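MIP07328p (Drosophila melanogaster, PDB 6FKK) probably acts as a chemorepellent axon guidance cue that binds semaphorin receptors, the chain holding the sema domain and following plexin repeat of its extracellular part. Local coordinates at residues N34-V38 / N48-N52; Q334-P340 / A354-I358; I296-C302 / P375-N381; S64-R69 / N103-P107. All coordinates share one frame; numbering follows the deposited sequence.

Contact 1: residues N34-V38 / N48-N52; sequences NDEFV and NVSLN. With NAG (2-acetamido-2-deoxy-beta-D-glucopyranose), chain C.
V38 and V49 form an antiparallel hydrogen-bonded pair: V38 N lies 3.0 Å from V49 O and V49 N 3.0 Å from V38 O. F37 and S50 are the adjoining non-hydrogen-bonded pair, with CA atoms 4.7 Å apart. Both pairs lie in the central hairpin of a four-stranded sheet, strands 37-41 and 45-50, one blade of the sema propeller. Beyond the strands one more bond, L51 N to E36 O (3.0 Å), extends the pairing into the turn that N34 shapes: its OD1 accepts from E36 N, which makes an Asx turn, and also from F37 N.

On one side of the sheet V38 CG1 packs on L51 CD2 at 3.7 Å, while L51 CD1 touches N34 O at 3.3 Å. On the other, F37 CB comes against N48 OD1, and its ring meets the sugar that N48 carries. F37 CG is anti to its carbonyl carbon (chi1 -65°), which turns a ring face to that sugar. An alanine at F37, lacking this ring face, is likely to leave the sugar freer to turn about its link. NAG C5 sits over the ring centre, 3.5 Å above its plane, and NAG C1 is bonded to N48 ND2.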
loop_
_atom_site.group_PDB
_atom_site.type_symbol
_atom_site.label_atom_id
_atom_site.label_comp_id
_atom_site.label_asym_id
_atom_site.label_seq_id
_atom_site.Cartn_x
_atom_site.Cartn_y
_atom_site.Cartn_z
ATOM N N ASN A 34 12.426 -6.384 -6.772
ATOM C CA ASN A 34 13.112 -7.250 -5.823
ATOM C C ASN A 34 14.371 -6.517 -5.369
ATOM O O ASN A 34 14.566 -5.337 -5.673
ATOM C CB ASN A 34 13.406 -8.629 -6.433
ATOM C CG ASN A 34 14.044 -8.542 -7.805
ATOM O OD1 ASN A 34 15.226 -8.226 -7.936
ATOM N ND2 ASN A 34 13.263 -8.839 -8.837
ATOM N N ASP A 35 15.238 -7.220 -4.640
ATOM C CA ASP A 35 16.407 -6.583 -4.040
ATOM C C ASP A 35 17.424 -6.090 -5.063
ATOM O O ASP A 35 18.329 -5.336 -4.687
ATOM C CB ASP A 35 17.091 -7.548 -3.070
ATOM C CG ASP A 35 16.659 -7.335 -1.631
ATOM O OD1 ASP A 35 15.875 -6.397 -1.375
ATOM O OD2 ASP A 35 17.107 -8.105 -0.756
ATOM N N GLU A 36 17.307 -6.480 -6.329
ATOM C CA GLU A 36 18.320 -6.146 -7.321
ATOM C C GLU A 36 17.791 -5.395 -8.533
ATOM O O GLU A 36 18.510 -4.552 -9.072
ATOM C CB GLU A 36 19.034 -7.421 -7.797
ATOM C CG GLU A 36 19.775 -8.152 -6.689
ATOM C CD GLU A 36 20.360 -9.472 -7.148
ATOM O OE1 GLU A 36 20.081 -9.882 -8.294
ATOM O OE2 GLU A 36 21.100 -10.101 -6.361
ATOM N N PHE A 37 16.566 -5.669 -8.977
ATOM C CA PHE A 37 16.010 -5.025 -10.157
ATOM C C PHE A 37 14.578 -4.586 -9.886
ATOM O O PHE A 37 13.859 -5.206 -9.098
ATOM C CB PHE A 37 16.059 -5.957 -11.376
ATOM C CG PHE A 37 17.455 -6.298 -11.809
ATOM C CD1 PHE A 37 18.127 -5.494 -12.714
ATOM C CD2 PHE A 37 18.102 -7.410 -11.297
ATOM C CE1 PHE A 37 19.416 -5.799 -13.108
ATOM C CE2 PHE A 37 19.391 -7.720 -11.686
ATOM C CZ PHE A 37 20.050 -6.911 -12.589
ATOM N N VAL A 38 14.175 -3.505 -10.549
ATOM C CA VAL A 38 12.856 -2.912 -10.366
ATOM C C VAL A 38 12.310 -2.499 -11.727
ATOM O O VAL A 38 13.056 -2.027 -12.592
ATOM C CB VAL A 38 12.909 -1.713 -9.395
ATOM C CG1 VAL A 38 13.822 -0.620 -9.936
ATOM C CG2 VAL A 38 11.512 -1.171 -9.124
ATOM N N ASN A 48 13.506 -1.438 -17.055
ATOM C CA ASN A 48 14.150 -2.400 -16.163
ATOM C C ASN A 48 15.394 -1.714 -15.605
ATOM O O ASN A 48 16.353 -1.457 -16.341
ATOM C CB ASN A 48 14.496 -3.692 -16.908
ATOM C CG ASN A 48 14.909 -4.830 -15.972
ATOM O OD1 ASN A 48 14.925 -4.668 -14.754
ATOM N ND2 ASN A 48 15.239 -5.991 -16.544
ATOM N N VAL A 49 15.374 -1.397 -14.311
ATOM C CA VAL A 49 16.382 -0.544 -13.692
ATOM C C VAL A 49 17.093 -1.327 -12.598
ATOM O O VAL A 49 16.444 -1.887 -11.707
ATOM C CB VAL A 49 15.757 0.740 -13.116
ATOM C CG1 VAL A 49 16.828 1.620 -12.495
ATOM C CG2 VAL A 49 14.993 1.487 -14.198
ATOM N N SER A 50 18.421 -1.356 -12.664
ATOM C CA SER A 50 19.210 -1.978 -11.609
ATOM C C SER A 50 19.264 -1.067 -10.388
ATOM O O SER A 50 19.306 0.159 -10.512
ATOM C CB SER A 50 20.621 -2.277 -12.114
ATOM O OG SER A 50 21.441 -2.762 -11.067
ATOM N N LEU A 51 19.261 -1.672 -9.200
ATOM C CA LEU A 51 19.149 -0.913 -7.961
ATOM C C LEU A 51 20.486 -0.477 -7.379
ATOM O O LEU A 51 20.499 0.362 -6.470
ATOM C CB LEU A 51 18.388 -1.725 -6.906
ATOM C CG LEU A 51 16.869 -1.778 -7.079
ATOM C CD1 LEU A 51 16.211 -2.462 -5.890
ATOM C CD2 LEU A 51 16.313 -0.378 -7.269
ATOM N N ASN A 52 21.607 -1.010 -7.866
ATOM C CA ASN A 52 22.894 -0.653 -7.276
ATOM C C ASN A 52 23.291 0.777 -7.631
ATOM O O ASN A 52 23.837 1.500 -6.790
ATOM C CB ASN A 52 23.970 -1.645 -7.716
ATOM C CG ASN A 52 24.176 -1.661 -9.216
ATOM O OD1 ASN A 52 23.321 -1.207 -9.978
ATOM N ND2 ASN A 52 25.313 -2.193 -9.651
HETATM C C1 NAG C . 15.632 -7.129 -15.748
HETATM C C2 NAG C . 15.019 -8.440 -16.219
HETATM C C3 NAG C . 15.446 -9.576 -15.297
HETATM C C4 NAG C . 16.967 -9.683 -15.304
HETATM C C5 NAG C . 17.668 -8.346 -15.040
HETATM C C6 NAG C . 19.129 -8.394 -15.434
HETATM C C7 NAG C . 12.524 -8.398 -15.679
HETATM C C8 NAG C . 12.807 -8.301 -14.203
HETATM N N2 NAG C . 13.582 -8.444 -16.518
HETATM O O3 NAG C . 14.871 -10.788 -15.783
HETATM O O4 NAG C . 17.377 -10.610 -14.305
HETATM O O5 NAG C . 17.089 -7.246 -15.778
HETATM O O6 NAG C . 19.336 -9.220 -16.574
HETATM O O7 NAG C . 11.366 -8.448 -16.106
#

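Contact 2: residues Q334-P340 / A354-I358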
loop_
_atom_site.group_PDB
_atom_site.type_symbol
_atom_site.label_atom_id
_atom_site.label_comp_id
_atom_site.label_asym_id
_atom_site.label_seq_id
_atom_site.Cartn_x
_atom_site.Cartn_y
_atom_site.Cartn_z
ATOM N N GLN A 334 -31.169 -14.764 10.078
ATOM C CA GLN A 334 -31.495 -14.315 8.733
ATOM C C GLN A 334 -30.375 -14.577 7.728
ATOM O O GLN A 334 -30.611 -14.467 6.521
ATOM C CB GLN A 334 -31.843 -12.821 8.752
ATOM C CG GLN A 334 -32.564 -12.320 7.509
ATOM C CD GLN A 334 -32.802 -10.823 7.530
ATOM O OE1 GLN A 334 -32.874 -10.209 8.595
ATOM N NE2 GLN A 334 -32.921 -10.225 6.349
ATOM N N VAL A 335 -29.178 -14.931 8.186
ATOM C CA VAL A 335 -28.066 -15.210 7.279
ATOM C C VAL A 335 -28.337 -16.526 6.554
ATOM O O VAL A 335 -28.952 -17.434 7.131
ATOM C CB VAL A 335 -26.725 -15.239 8.032
ATOM C CG1 VAL A 335 -26.449 -13.885 8.675
ATOM C CG2 VAL A 335 -26.721 -16.337 9.086
ATOM N N PRO A 336 -27.910 -16.668 5.289
ATOM C CA PRO A 336 -28.220 -17.881 4.513
ATOM C C PRO A 336 -27.642 -19.162 5.116
ATOM O O PRO A 336 -26.908 -19.128 6.110
ATOM C CB PRO A 336 -27.598 -17.590 3.144
ATOM C CG PRO A 336 -27.559 -16.088 3.061
ATOM C CD PRO A 336 -27.282 -15.626 4.459
ATOM N N LYS A 337 -27.976 -20.307 4.507
ATOM C CA LYS A 337 -27.674 -21.595 5.132
ATOM C C LYS A 337 -26.172 -21.860 5.181
ATOM O O LYS A 337 -25.658 -22.162 6.270
ATOM C CB LYS A 337 -28.470 -22.698 4.435
ATOM C CG LYS A 337 -29.871 -22.254 4.125
ATOM C CD LYS A 337 -30.400 -23.051 3.000
ATOM C CE LYS A 337 -30.283 -24.522 3.280
ATOM N NZ LYS A 337 -31.596 -25.028 2.833
ATOM N N PRO A 338 -25.413 -21.754 4.087
ATOM C CA PRO A 338 -23.972 -21.547 4.242
ATOM C C PRO A 338 -23.702 -20.070 4.465
ATOM O O PRO A 338 -24.448 -19.203 4.004
ATOM C CB PRO A 338 -23.394 -22.031 2.902
ATOM C CG PRO A 338 -24.455 -21.689 1.932
ATOM C CD PRO A 338 -25.779 -21.866 2.659
ATOM N N ARG A 339 -22.651 -19.789 5.214
ATOM C CA ARG A 339 -22.355 -18.401 5.545
ATOM C C ARG A 339 -21.872 -17.659 4.305
ATOM O O ARG A 339 -21.033 -18.182 3.564
ATOM C CB ARG A 339 -21.306 -18.324 6.649
ATOM C CG ARG A 339 -20.938 -16.900 6.993
ATOM C CD ARG A 339 -20.197 -16.804 8.302
ATOM N NE ARG A 339 -19.949 -15.407 8.633
ATOM C CZ ARG A 339 -20.842 -14.609 9.207
ATOM N NH1 ARG A 339 -20.527 -13.349 9.464
ATOM N NH2 ARG A 339 -22.046 -15.070 9.524
ATOM N N PRO A 340 -22.383 -16.457 4.036
ATOM C CA PRO A 340 -21.871 -15.684 2.900
ATOM C C PRO A 340 -20.403 -15.342 3.091
ATOM O O PRO A 340 -19.928 -15.146 4.211
ATOM C CB PRO A 340 -22.742 -14.421 2.900
ATOM C CG PRO A 340 -23.965 -14.800 3.646
ATOM C CD PRO A 340 -23.528 -15.793 4.682
ATOM N N ALA A 354 -29.446 -16.718 -1.490
ATOM C CA ALA A 354 -28.156 -16.583 -0.825
ATOM C C ALA A 354 -27.258 -15.595 -1.558
ATOM O O ALA A 354 -26.496 -14.854 -0.928
ATOM C CB ALA A 354 -27.477 -17.947 -0.712
ATOM N N VAL A 355 -27.335 -15.570 -2.890
ATOM C CA VAL A 355 -26.521 -14.634 -3.659
ATOM C C VAL A 355 -27.064 -13.218 -3.521
ATOM O O VAL A 355 -26.299 -12.259 -3.354
ATOM C CB VAL A 355 -26.446 -15.072 -5.133
ATOM C CG1 VAL A 355 -25.618 -14.084 -5.939
ATOM C CG2 VAL A 355 -25.862 -16.475 -5.242
ATOM N N ASN A 356 -28.391 -13.058 -3.583
ATOM C CA ASN A 356 -28.980 -11.736 -3.403
ATOM C C ASN A 356 -28.695 -11.179 -2.016
ATOM O O ASN A 356 -28.574 -9.960 -1.852
ATOM C CB ASN A 356 -30.488 -11.783 -3.652
ATOM C CG ASN A 356 -30.840 -11.742 -5.128
ATOM O OD1 ASN A 356 -30.797 -10.686 -5.759
ATOM N ND2 ASN A 356 -31.201 -12.894 -5.683
ATOM N N PHE A 357 -28.578 -12.048 -1.010
ATOM C CA PHE A 357 -28.295 -11.578 0.342
ATOM C C PHE A 357 -26.928 -10.910 0.415
ATOM O O PHE A 357 -26.799 -9.785 0.912
ATOM C CB PHE A 357 -28.379 -12.739 1.333
ATOM C CG PHE A 357 -28.104 -12.344 2.755
ATOM C CD1 PHE A 357 -29.130 -11.918 3.579
ATOM C CD2 PHE A 357 -26.817 -12.397 3.267
ATOM C CE1 PHE A 357 -28.880 -11.552 4.888
ATOM C CE2 PHE A 357 -26.561 -12.032 4.573
ATOM C CZ PHE A 357 -27.594 -11.610 5.386
ATOM N N ILE A 358 -25.888 -11.592 -0.073
ATOM C CA ILE A 358 -24.548 -11.025 -0.013
ATOM C C ILE A 358 -24.413 -9.819 -0.933
ATOM O O ILE A 358 -23.539 -8.971 -0.717
ATOM C CB ILE A 358 -23.491 -12.099 -0.335
ATOM C CG1 ILE A 358 -22.105 -11.635 0.114
ATOM C CG2 ILE A 358 -23.490 -12.431 -1.817
ATOM C CD1 ILE A 358 -21.016 -12.648 -0.123
#
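F357 and P336 meet in a CH-pi contact between the loop 334-340 and the helix 352-360. Both elements belong to the long excursion between strands 298-305 and 377-380, which matches the extrusion that semaphorins carry in the fifth propeller blade. P336 CD lies 3.7 Å from the centroid of the F357 ring and 21° off its normal, so the proline sits over one face, displaced toward the rim. The phenyl group reaches the loop because its CG is anti to the backbone N (chi1 -180°), which carries it out from the helix.

Further apolar contacts surround this pair. P336 CB touches A354 CB at 3.9 Å, one helical turn before F357. P340 CG approaches F357 CD2 at 3.7 Å, and V335 CG1 is a looser neighbour of F357 CZ at 4.2 Å. Both prolines thus meet F357 CD2, P336 CD over the face and P340 CG obliquely.

Polar bonding plays no part: no hydrogen bond joins the two segments, and the backbone oxygen Q334 O merely lies obliquely near the ring. Outside them, F317 meets F357 edge-to-face and H361 also meets the ring, giving a small aromatic cluster. At the last residue of segment 334-340, P340 CB rests against I358 CD1, 3.9 Å away.

Contact 3: residues I296-C302 / P375-N381; sequences IPGSAVC and PLLTKVN
I296 and N381 lie at one end of an antiparallel pairing whose strand axes, 298-302 and 377-380, approach to 4.4 Å at an angle of 174°. From its CB, I296 meets N381 OD1 at 3.7 Å, and its CG2 also leans toward that oxygen. CG1, set between the backbone N and the carbonyl carbon (chi1 53°), comes alongside V380 CG1 at 3.8 Å. The tip, CD1, touches V380 CG1 at 3.7 Å and reaches N381 ND2. Both I296 and N381 are poorly ordered, so these positions are approximate.

At the same end N381 N bonds to P297 O (2.8 Å); further along, S299 and K379 exchange a reciprocal pair, and V301 N bonds to L377 O (2.9 Å). L376 N then reaches V301 O at 2.7 Å, so L376 and L377 both face V301, a classic beta bulge. The polar ends find partners beyond the two segments: S299 OG in L386 N, K379 NZ in E440 by a salt bridge. C302, against P375 (SG to CB 4.0 Å), is joined to C257 by a disulfide. Strand 377-380, returning along 298-305 after the long insertion, is the outer edge of the fifth blade of a sema propeller.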
loop_
_atom_site.group_PDB
_atom_site.type_symbol
_atom_site.label_atom_id
_atom_site.label_comp_id
_atom_site.label_asym_id
_atom_site.label_seq_id
_atom_site.Cartn_x
_atom_site.Cartn_y
_atom_site.Cartn_z
ATOM N N ILE A 296 -8.863 19.091 11.097
ATOM C CA ILE A 296 -7.571 19.742 10.905
ATOM C C ILE A 296 -6.659 18.798 10.129
ATOM O O ILE A 296 -6.743 17.574 10.312
ATOM C CB ILE A 296 -6.950 20.154 12.250
ATOM C CG1 ILE A 296 -6.894 18.963 13.210
ATOM C CG2 ILE A 296 -7.726 21.309 12.867
ATOM C CD1 ILE A 296 -6.532 19.343 14.633
ATOM N N PRO A 297 -5.802 19.309 9.244
ATOM C CA PRO A 297 -4.957 18.419 8.434
ATOM C C PRO A 297 -4.119 17.501 9.309
ATOM O O PRO A 297 -3.390 17.951 10.198
ATOM C CB PRO A 297 -4.085 19.392 7.628
ATOM C CG PRO A 297 -4.173 20.697 8.355
ATOM C CD PRO A 297 -5.541 20.729 8.960
ATOM N N GLY A 298 -4.240 16.207 9.058
ATOM C CA GLY A 298 -3.566 15.213 9.875
ATOM C C GLY A 298 -3.237 13.978 9.072
ATOM O O GLY A 298 -3.954 13.611 8.137
ATOM N N SER A 299 -2.134 13.333 9.445
ATOM C CA SER A 299 -1.703 12.083 8.840
ATOM C C SER A 299 -1.383 11.083 9.938
ATOM O O SER A 299 -1.033 11.462 11.059
ATOM C CB SER A 299 -0.475 12.281 7.948
ATOM O OG SER A 299 -0.717 13.286 6.985
ATOM N N ALA A 300 -1.499 9.801 9.608
ATOM C CA ALA A 300 -1.244 8.762 10.591
ATOM C C ALA A 300 -0.802 7.484 9.896
ATOM O O ALA A 300 -1.131 7.242 8.731
ATOM C CB ALA A 300 -2.479 8.484 11.454
ATOM N N VAL A 301 -0.056 6.667 10.633
ATOM C CA VAL A 301 0.343 5.336 10.195
ATOM C C VAL A 301 -0.293 4.328 11.140
ATOM O O VAL A 301 -0.055 4.369 12.353
ATOM C CB VAL A 301 1.869 5.167 10.172
ATOM C CG1 VAL A 301 2.227 3.718 9.891
ATOM C CG2 VAL A 301 2.487 6.081 9.132
ATOM N N CYS A 302 -1.102 3.429 10.588
ATOM C CA CYS A 302 -1.695 2.341 11.350
ATOM C C CYS A 302 -1.260 1.007 10.765
ATOM O O CYS A 302 -1.019 0.883 9.560
ATOM C CB CYS A 302 -3.229 2.418 11.363
ATOM S SG CYS A 302 -3.946 3.558 12.575
ATOM N N PRO A 375 -2.778 4.784 16.341
ATOM C CA PRO A 375 -1.783 4.929 15.276
ATOM C C PRO A 375 -0.366 4.766 15.803
ATOM O O PRO A 375 -0.045 5.148 16.931
ATOM C CB PRO A 375 -2.019 6.353 14.758
ATOM C CG PRO A 375 -3.410 6.682 15.161
ATOM C CD PRO A 375 -3.626 5.983 16.464
ATOM N N LEU A 376 0.486 4.178 14.963
ATOM C CA LEU A 376 1.900 4.066 15.292
ATOM C C LEU A 376 2.625 5.399 15.156
ATOM O O LEU A 376 3.696 5.574 15.747
ATOM C CB LEU A 376 2.559 3.018 14.397
ATOM C CG LEU A 376 1.932 1.624 14.449
ATOM C CD1 LEU A 376 2.648 0.686 13.495
ATOM C CD2 LEU A 376 1.973 1.085 15.867
ATOM N N LEU A 377 2.062 6.333 14.394
ATOM C CA LEU A 377 2.630 7.665 14.228
ATOM C C LEU A 377 1.514 8.595 13.786
ATOM O O LEU A 377 0.735 8.240 12.899
ATOM C CB LEU A 377 3.763 7.665 13.194
ATOM C CG LEU A 377 4.367 9.023 12.827
ATOM C CD1 LEU A 377 5.209 9.560 13.963
ATOM C CD2 LEU A 377 5.194 8.921 11.561
ATOM N N THR A 378 1.429 9.769 14.406
ATOM C CA THR A 378 0.470 10.788 14.005
ATOM C C THR A 378 1.205 12.062 13.617
ATOM O O THR A 378 2.241 12.401 14.198
ATOM C CB THR A 378 -0.540 11.094 15.122
ATOM O OG1 THR A 378 0.141 11.658 16.248
ATOM C CG2 THR A 378 -1.258 9.828 15.553
ATOM N N LYS A 379 0.665 12.759 12.619
ATOM C CA LYS A 379 1.199 14.043 12.163
ATOM C C LYS A 379 0.014 14.980 11.956
ATOM O O LYS A 379 -0.682 14.887 10.941
ATOM C CB LYS A 379 2.015 13.888 10.884
ATOM C CG LYS A 379 3.461 13.477 11.103
ATOM C CD LYS A 379 4.224 13.443 9.787
ATOM C CE LYS A 379 5.723 13.562 10.013
ATOM N NZ LYS A 379 6.075 14.863 10.653
ATOM N N VAL A 380 -0.211 15.881 12.911
ATOM C CA VAL A 380 -1.387 16.741 12.921
ATOM C C VAL A 380 -0.946 18.198 12.923
ATOM O O VAL A 380 0.052 18.554 13.561
ATOM C CB VAL A 380 -2.290 16.437 14.136
ATOM C CG1 VAL A 380 -3.589 17.217 14.049
ATOM C CG2 VAL A 380 -2.572 14.948 14.220
ATOM N N ASN A 381 -1.694 19.036 12.198
ATOM C CA ASN A 381 -1.438 20.476 12.121
ATOM C C ASN A 381 -0.044 20.768 11.571
ATOM O O ASN A 381 0.663 21.655 12.052
ATOM C CB ASN A 381 -1.640 21.151 13.481
ATOM C CG ASN A 381 -3.094 21.490 13.753
ATOM O OD1 ASN A 381 -3.801 21.990 12.875
ATOM N ND2 ASN A 381 -3.551 21.217 14.970
#

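Contact 4: residues S64-R69 / N103-P107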
loop_
_atom_site.group_PDB
_atom_site.type_symbol
_atom_site.label_atom_id
_atom_site.label_comp_id
_atom_site.label_asym_id
_atom_site.label_seq_id
_atom_site.Cartn_x
_atom_site.Cartn_y
_atom_site.Cartn_z
ATOM N N SER A 64 1.173 4.781 -28.544
ATOM C CA SER A 64 -0.176 4.790 -29.088
ATOM C C SER A 64 -0.136 5.177 -30.558
ATOM O O SER A 64 0.561 6.120 -30.943
ATOM C CB SER A 64 -1.062 5.766 -28.314
ATOM O OG SER A 64 -1.222 5.360 -26.967
ATOM N N THR A 65 -0.885 4.444 -31.377
ATOM C CA THR A 65 -1.010 4.804 -32.782
ATOM C C THR A 65 -1.604 6.200 -32.908
ATOM O O THR A 65 -2.370 6.654 -32.054
ATOM C CB THR A 65 -1.890 3.794 -33.518
ATOM O OG1 THR A 65 -3.261 4.007 -33.159
ATOM C CG2 THR A 65 -1.495 2.375 -33.144
ATOM N N ASP A 66 -1.234 6.892 -33.988
ATOM C CA ASP A 66 -1.798 8.215 -34.226
ATOM C C ASP A 66 -3.312 8.154 -34.357
ATOM O O ASP A 66 -4.001 9.125 -34.032
ATOM C CB ASP A 66 -1.170 8.842 -35.470
ATOM C CG ASP A 66 0.219 9.390 -35.205
ATOM O OD1 ASP A 66 0.683 9.299 -34.048
ATOM O OD2 ASP A 66 0.844 9.915 -36.151
ATOM N N ALA A 67 -3.850 7.022 -34.816
ATOM C CA ALA A 67 -5.296 6.839 -34.802
ATOM C C ALA A 67 -5.829 6.810 -33.375
ATOM O O ALA A 67 -6.885 7.384 -33.087
ATOM C CB ALA A 67 -5.672 5.556 -35.543
ATOM N N ASP A 68 -5.104 6.154 -32.465
ATOM C CA ASP A 68 -5.549 6.082 -31.076
ATOM C C ASP A 68 -5.426 7.432 -30.379
ATOM O O ASP A 68 -6.313 7.822 -29.611
ATOM C CB ASP A 68 -4.751 5.018 -30.320
ATOM C CG ASP A 68 -5.203 3.605 -30.643
ATOM O OD1 ASP A 68 -6.206 3.449 -31.372
ATOM O OD2 ASP A 68 -4.554 2.652 -30.165
ATOM N N ARG A 69 -4.332 8.157 -30.626
ATOM C CA ARG A 69 -4.153 9.453 -29.981
ATOM C C ARG A 69 -5.128 10.486 -30.531
ATOM O O ARG A 69 -5.645 11.320 -29.779
ATOM C CB ARG A 69 -2.712 9.934 -30.147
ATOM C CG ARG A 69 -2.478 11.350 -29.647
ATOM C CD ARG A 69 -1.030 11.756 -29.812
ATOM N NE ARG A 69 -0.145 10.900 -29.030
ATOM C CZ ARG A 69 1.181 10.953 -29.084
ATOM N NH1 ARG A 69 1.780 11.821 -29.886
ATOM N NH2 ARG A 69 1.906 10.135 -28.335
ATOM N N ASN A 103 -2.970 3.446 -23.095
ATOM C CA ASN A 103 -3.085 3.557 -24.551
ATOM C C ASN A 103 -4.087 4.643 -24.948
ATOM O O ASN A 103 -5.042 4.403 -25.690
ATOM C CB ASN A 103 -3.452 2.205 -25.172
ATOM C CG ASN A 103 -3.473 2.241 -26.690
ATOM O OD1 ASN A 103 -2.744 3.011 -27.315
ATOM N ND2 ASN A 103 -4.325 1.416 -27.289
ATOM N N SER A 104 -3.861 5.849 -24.432
ATOM C CA SER A 104 -4.661 7.024 -24.779
ATOM C C SER A 104 -6.149 6.762 -24.561
ATOM O O SER A 104 -6.976 6.926 -25.461
ATOM C CB SER A 104 -4.384 7.459 -26.219
ATOM O OG SER A 104 -2.998 7.656 -26.432
ATOM N N TYR A 105 -6.484 6.335 -23.341
ATOM C CA TYR A 105 -7.858 6.009 -22.958
ATOM C C TYR A 105 -8.455 4.930 -23.860
ATOM O O TYR A 105 -9.655 4.935 -24.148
ATOM C CB TYR A 105 -8.743 7.260 -22.942
ATOM C CG TYR A 105 -8.431 8.203 -21.799
ATOM C CD1 TYR A 105 -7.274 8.972 -21.801
ATOM C CD2 TYR A 105 -9.295 8.325 -20.717
ATOM C CE1 TYR A 105 -6.984 9.833 -20.758
ATOM C CE2 TYR A 105 -9.015 9.185 -19.670
ATOM C CZ TYR A 105 -7.858 9.937 -19.695
ATOM O OH TYR A 105 -7.573 10.794 -18.656
ATOM N N LYS A 106 -7.615 4.004 -24.314
ATOM C CA LYS A 106 -8.049 2.823 -25.061
ATOM C C LYS A 106 -7.244 1.639 -24.545
ATOM O O LYS A 106 -6.389 1.090 -25.250
ATOM C CB LYS A 106 -7.859 3.027 -26.566
ATOM C CG LYS A 106 -8.476 1.948 -27.445
ATOM C CD LYS A 106 -8.168 2.203 -28.915
ATOM C CE LYS A 106 -8.842 1.180 -29.817
ATOM N NZ LYS A 106 -8.354 -0.205 -29.572
ATOM N N PRO A 107 -7.491 1.222 -23.301
ATOM C CA PRO A 107 -6.577 0.278 -22.643
ATOM C C PRO A 107 -6.531 -1.074 -23.342
ATOM O O PRO A 107 -7.555 -1.613 -23.768
ATOM C CB PRO A 107 -7.151 0.161 -21.226
ATOM C CG PRO A 107 -8.583 0.548 -21.359
ATOM C CD PRO A 107 -8.624 1.590 -22.436
#
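S64 and N103 face each other with CA atoms 5.5 Å apart, where the start of helix 66-74 meets a turn in which N103, S104 and Y105 all have left-handed helical backbone angles. T65 is the N-cap, its OG1 accepting from D68 N.

The amide of N103 does most of the linking. Its CG is anti to the backbone N (chi1 -175°), which sends the amide across to the helix. S64 OG donates to N103 OD1 at 2.8 Å, in the carbonyl plane and on a lone pair. On the other branch N103 ND2 donates to D68 OD2 at 3.1 Å, meeting the carboxylate from above its plane, 44° out of it; amide and carboxylate planes stand 64° apart. The same ND2 also donates to K106 O (2.9 Å), within its own turn. A leucine in place of N103 would probably leave S64 OG and D68 OD2 without these mates and the turn without its bond to K106 O.

S104 OG lies 3.0 Å from S64 OG and also makes a weak bond to H83 O. K106 runs past D68 with its CD 3.4 Å from D68 OD1, and its NZ stays 4.6 Å from that oxygen. The chemistry is therefore that of a polar junction centred largely on the N103 amide, with the nearby lysine probably offering D68 diffuse electrostatic support rather than a salt bridge.

From the N terminus, contact 1 closes first, a short hairpin within the first four-stranded blade. Contact 4 follows in series, bringing the start of the helix after that blade to the turn between strands 97-101 and 108-112 of the next. Much later, contact 3 opens at 296-302 and closes at 375-381, completing the fifth blade around an insertion of some seventy residues. Contact 2 is nested wholly inside that loop, where it ties the insertion's own loop and helix together. None of the four touch: contacts 1 and 2 lie on opposite sides of the chain's centre, their centres 47 Å apart, and contacts 2 and 3, though nested, are separated by about 23 Å between nearest atoms.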